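Local coordinates for protein anti-sigma-I factor RsgI2 (Clostridium thermocellum, PDB 4B9P) that probably inhibits the sigma factor SigI2 until its extracellular family 3 carbohydrate-binding module, the part described here, binds polysaccharide such as cellulose, at residues Thr5-Leu9 against Leu160-Ile164. Residues are numbered along the deposited sequence; the frame is centred on the assembly and turned at random.
Sequences TKIEL and LYWGI
Trp162 lays its indole over the backbone of Glu8 and Leu9. Leu9 CB makes a CH-pi contact with the five-membered ring, 3.5 Å from its centroid and 15° off the ring normal. The backbone N of Leu9 lies over the same face, 3.7 Å above the ring plane, and has no hydrogen-bond partner in the model. Farther along the indole, Trp162 CZ3 is 3.7 Å from Glu8 CA. Glu8 runs beside the six-membered ring, with its CG near Trp162 CH2, and its OE2 is hydrogen-bonded to Gln10 NE2. Trp162 CG is anti to the backbone N (chi1 177°), which sends the indole out from its own strand and across the facing one. The NE1 hydrogen bonds to the carbonyl O of Trp149, which fixes the ring further.

Apolar contacts continue at Ile7. Its CD1 rests against both CB atoms, 3.8 Å from Trp162 CB and 3.9 Å from Tyr161 CB. Ile7 CG1 stands between the backbone N and the carbonyl carbon (chi1 53°), and from there CD1 extends toward the other strand. These residues lie on the two sheets of the CBM3 beta-sandwich. Strand 7-13 belongs to one sheet, and strand 159-162 is an edge strand of the other. Opposite Val154 the edge strand forms a classic beta bulge, with Tyr161 and Trp162 paired to that one residue. Val154, on the neighbouring strand 152-156, also touches Ile7 and Leu9. At the other end, Thr5 CG2 meets the Tyr161 ring at CE2, 3.6 Å away, while Thr5 OG1 hydrogen bonds to Thr35 OG1.

No direct hydrogen bond joins the two segments. One water bridges them instead: it accepts from Ile7 N at 3.1 Å and donates to Tyr161 O at 2.8 Å.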
loop_
_atom_site.group_PDB
_atom_site.type_symbol
_atom_site.label_atom_id
_atom_site.label_comp_id
_atom_site.label_asym_id
_atom_site.label_seq_id
_atom_site.Cartn_x
_atom_site.Cartn_y
_atom_site.Cartn_z
ATOM N N THR A 5 5.219 18.278 12.071
ATOM C CA THR A 5 5.214 17.282 10.996
ATOM C C THR A 5 3.915 16.514 11.078
ATOM O O THR A 5 3.602 15.946 12.123
ATOM C CB THR A 5 6.414 16.312 11.113
ATOM O OG1 THR A 5 7.616 17.061 10.973
ATOM C CG2 THR A 5 6.382 15.257 10.022
ATOM N N LYS A 6 3.139 16.526 9.994
ATOM C CA LYS A 6 1.829 15.894 10.016
ATOM C C LYS A 6 1.468 15.437 8.629
ATOM O O LYS A 6 1.777 16.106 7.631
ATOM C CB LYS A 6 0.757 16.863 10.529
ATOM C CG LYS A 6 -0.543 16.182 10.928
ATOM C CD LYS A 6 -1.520 17.198 11.500
ATOM C CE LYS A 6 -2.941 16.648 11.639
ATOM N NZ LYS A 6 -3.935 17.764 11.759
ATOM N N ILE A 7 0.821 14.272 8.552
ATOM C CA ILE A 7 0.360 13.741 7.288
ATOM C C ILE A 7 -1.089 13.261 7.410
ATOM O O ILE A 7 -1.586 13.039 8.529
ATOM C CB ILE A 7 1.238 12.563 6.808
ATOM C CG1 ILE A 7 1.359 11.492 7.889
ATOM C CG2 ILE A 7 2.608 13.104 6.350
ATOM C CD1 ILE A 7 2.044 10.245 7.447
ATOM N N GLU A 8 -1.733 13.084 6.264
ATOM C CA GLU A 8 -3.006 12.426 6.180
ATOM C C GLU A 8 -2.869 11.353 5.113
ATOM O O GLU A 8 -2.242 11.591 4.083
ATOM C CB GLU A 8 -4.120 13.423 5.810
ATOM C CG GLU A 8 -5.468 12.776 5.729
ATOM C CD GLU A 8 -6.575 13.776 5.520
ATOM O OE1 GLU A 8 -6.983 14.402 6.521
ATOM O OE2 GLU A 8 -7.068 13.938 4.382
ATOM N N LEU A 9 -3.468 10.184 5.333
ATOM C CA LEU A 9 -3.398 9.101 4.373
ATOM C C LEU A 9 -4.823 8.797 3.944
ATOM O O LEU A 9 -5.674 8.483 4.790
ATOM C CB LEU A 9 -2.729 7.900 5.022
ATOM C CG LEU A 9 -2.355 6.668 4.213
ATOM C CD1 LEU A 9 -3.570 5.842 3.735
ATOM C CD2 LEU A 9 -1.361 6.988 3.116
ATOM N N LEU A 160 6.199 5.772 13.557
ATOM C CA LEU A 160 4.806 5.757 13.106
ATOM C C LEU A 160 4.188 7.167 13.135
ATOM O O LEU A 160 4.104 7.785 14.195
ATOM C CB LEU A 160 3.955 4.785 13.942
ATOM C CG LEU A 160 2.507 4.593 13.526
ATOM C CD1 LEU A 160 2.400 3.853 12.216
ATOM C CD2 LEU A 160 1.755 3.815 14.653
ATOM N N TYR A 161 3.765 7.668 11.969
ATOM C CA TYR A 161 3.104 8.970 11.890
ATOM C C TYR A 161 1.643 8.894 11.475
ATOM O O TYR A 161 0.958 9.908 11.505
ATOM C CB TYR A 161 3.840 9.905 10.919
ATOM C CG TYR A 161 4.864 10.763 11.582
ATOM C CD1 TYR A 161 6.135 10.268 11.873
ATOM C CD2 TYR A 161 4.560 12.069 11.962
ATOM C CE1 TYR A 161 7.085 11.054 12.511
ATOM C CE2 TYR A 161 5.497 12.866 12.597
ATOM C CZ TYR A 161 6.761 12.374 12.855
ATOM O OH TYR A 161 7.661 13.179 13.506
ATOM N N TRP A 162 1.166 7.718 11.071
ATOM C CA TRP A 162 -0.229 7.592 10.671
ATOM C C TRP A 162 -0.669 6.162 10.839
ATOM O O TRP A 162 0.063 5.249 10.475
ATOM C CB TRP A 162 -0.413 7.961 9.179
ATOM C CG TRP A 162 -1.822 7.763 8.765
ATOM C CD1 TRP A 162 -2.357 6.622 8.266
ATOM C CD2 TRP A 162 -2.893 8.703 8.878
ATOM N NE1 TRP A 162 -3.714 6.771 8.076
ATOM C CE2 TRP A 162 -4.061 8.047 8.437
ATOM C CE3 TRP A 162 -2.967 10.041 9.288
ATOM C CZ2 TRP A 162 -5.288 8.678 8.395
ATOM C CZ3 TRP A 162 -4.191 10.675 9.262
ATOM C CH2 TRP A 162 -5.335 10.007 8.812
ATOM N N GLY A 163 -1.870 5.965 11.377
ATOM C CA GLY A 163 -2.500 4.673 11.272
ATOM C C GLY A 163 -2.381 3.833 12.517
ATOM O O GLY A 163 -1.706 4.174 13.493
ATOM N N ILE A 164 -3.083 2.705 12.470
ATOM C CA ILE A 164 -3.165 1.770 13.576
ATOM C C ILE A 164 -2.636 0.433 13.106
ATOM O O ILE A 164 -3.167 -0.157 12.170
ATOM C CB ILE A 164 -4.606 1.626 14.033
ATOM C CG1 ILE A 164 -5.182 2.997 14.386
ATOM C CG2 ILE A 164 -4.721 0.635 15.216
ATOM C CD1 ILE A 164 -6.617 2.970 14.765
HETATM O O HOH W 1 0.761 12.712 11.192
#